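Local coordinates for Alpha/beta hydrolase fold protein (Ochrobactrum, PDB 4G9E) that acts as an N-acyl homoserine lactonase, hydrolysing the ester of the lactone ring, and binds the ring-opened product N-butanoyl-L-homoserine, at residues G197-Q200 with R201-V204. Sequence-based numbering, arbitrary orientation.
Sequences GGNQ and RDIV
With CG anti to the backbone N (chi1 180°), N199 swings its amide over the first turn of helix 200-206, while a different turn at D202 (chi1 -63°, CG beside the backbone N) lays the carboxylate against that amide. N199 is the N-cap that starts this helix of the alpha/beta hydrolase fold, after the loop from helix 182-194: its OD1 accepts from D202 N at 3.1 Å, the donor standing well above the carbonyl plane. The two flat groups stack with planes 7° apart, N199 CG lying 3.6 Å from D202 OD2. R201, bent at chi3, brings NE to D202 OD1 (3.3 Å) in a salt bridge, NE standing above the carboxylate plane; R201 NH1 forms further salt bridges to E132 and E133. I203 N bonds in plane to N199 O at 3.0 Å, and I203 CD1 packs against G198. Q200 OE1 and NE2 hydrogen-bond to H106 and E110 of helix 103-111. With an alanine here instead of N199, D202 N would probably lose its side-chain acceptor and the carboxylate its stacking partner. OD1 thus supplies a first-turn NH with an acceptor, and the D202 carboxylate, paired with R201, is probably favoured near the positive end of the helix dipole.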
loop_
_atom_site.group_PDB
_atom_site.type_symbol
_atom_site.label_atom_id
_atom_site.label_comp_id
_atom_site.label_asym_id
_atom_site.label_seq_id
_atom_site.Cartn_x
_atom_site.Cartn_y
_atom_site.Cartn_z
ATOM N N GLY A 197 -11.125 6.889 10.895
ATOM C CA GLY A 197 -11.679 6.220 9.733
ATOM C C GLY A 197 -12.417 4.953 10.113
ATOM O O GLY A 197 -12.594 4.654 11.291
ATOM N N GLY A 198 -12.852 4.201 9.114
ATOM C CA GLY A 198 -13.600 2.983 9.359
ATOM C C GLY A 198 -12.762 1.936 10.068
ATOM O O GLY A 198 -11.582 1.767 9.767
ATOM N N ASN A 199 -13.380 1.220 11.002
ATOM C CA ASN A 199 -12.729 0.154 11.761
ATOM C C ASN A 199 -12.284 -0.942 10.795
ATOM O O ASN A 199 -13.112 -1.616 10.169
ATOM C CB ASN A 199 -13.720 -0.379 12.802
ATOM C CG ASN A 199 -13.154 -1.498 13.645
ATOM O OD1 ASN A 199 -12.467 -2.388 13.147
ATOM N ND2 ASN A 199 -13.457 -1.466 14.936
ATOM N N GLN A 200 -10.972 -1.109 10.654
ATOM C CA GLN A 200 -10.432 -1.979 9.613
ATOM C C GLN A 200 -10.638 -3.460 9.890
ATOM O O GLN A 200 -10.745 -4.267 8.966
ATOM C CB GLN A 200 -8.957 -1.669 9.384
ATOM C CG GLN A 200 -8.778 -0.291 8.773
ATOM C CD GLN A 200 -7.344 0.157 8.730
ATOM O OE1 GLN A 200 -6.427 -0.658 8.809
ATOM N NE2 GLN A 200 -7.135 1.465 8.612
ATOM N N ARG A 201 -10.684 -3.821 11.163
ATOM C CA ARG A 201 -10.985 -5.190 11.532
ATOM C C ARG A 201 -12.368 -5.568 11.018
ATOM O O ARG A 201 -12.547 -6.609 10.378
ATOM C CB ARG A 201 -10.914 -5.369 13.042
ATOM C CG ARG A 201 -11.308 -6.748 13.511
ATOM C CD ARG A 201 -11.495 -6.752 15.011
ATOM N NE ARG A 201 -12.570 -5.837 15.378
ATOM C CZ ARG A 201 -12.597 -5.126 16.499
ATOM N NH1 ARG A 201 -11.603 -5.224 17.372
ATOM N NH2 ARG A 201 -13.617 -4.316 16.747
ATOM N N ASP A 202 -13.346 -4.709 11.287
ATOM C CA ASP A 202 -14.704 -4.992 10.855
ATOM C C ASP A 202 -14.835 -4.931 9.335
ATOM O O ASP A 202 -15.528 -5.751 8.734
ATOM C CB ASP A 202 -15.703 -4.039 11.509
ATOM C CG ASP A 202 -15.754 -4.190 13.023
ATOM O OD1 ASP A 202 -15.228 -5.191 13.553
ATOM O OD2 ASP A 202 -16.325 -3.305 13.684
ATOM N N ILE A 203 -14.160 -3.972 8.705
ATOM C CA ILE A 203 -14.248 -3.850 7.258
ATOM C C ILE A 203 -13.775 -5.126 6.565
ATOM O O ILE A 203 -14.463 -5.633 5.681
ATOM C CB ILE A 203 -13.453 -2.652 6.729
ATOM C CG1 ILE A 203 -14.164 -1.355 7.104
ATOM C CG2 ILE A 203 -13.298 -2.726 5.221
ATOM C CD1 ILE A 203 -13.296 -0.124 6.971
ATOM N N VAL A 204 -12.620 -5.659 6.957
ATOM C CA VAL A 204 -12.122 -6.835 6.247
ATOM C C VAL A 204 -12.930 -8.089 6.572
ATOM O O VAL A 204 -13.055 -8.971 5.725
ATOM C CB VAL A 204 -10.598 -7.076 6.415
ATOM C CG1 VAL A 204 -9.801 -5.867 5.945
ATOM C CG2 VAL A 204 -10.230 -7.507 7.833
#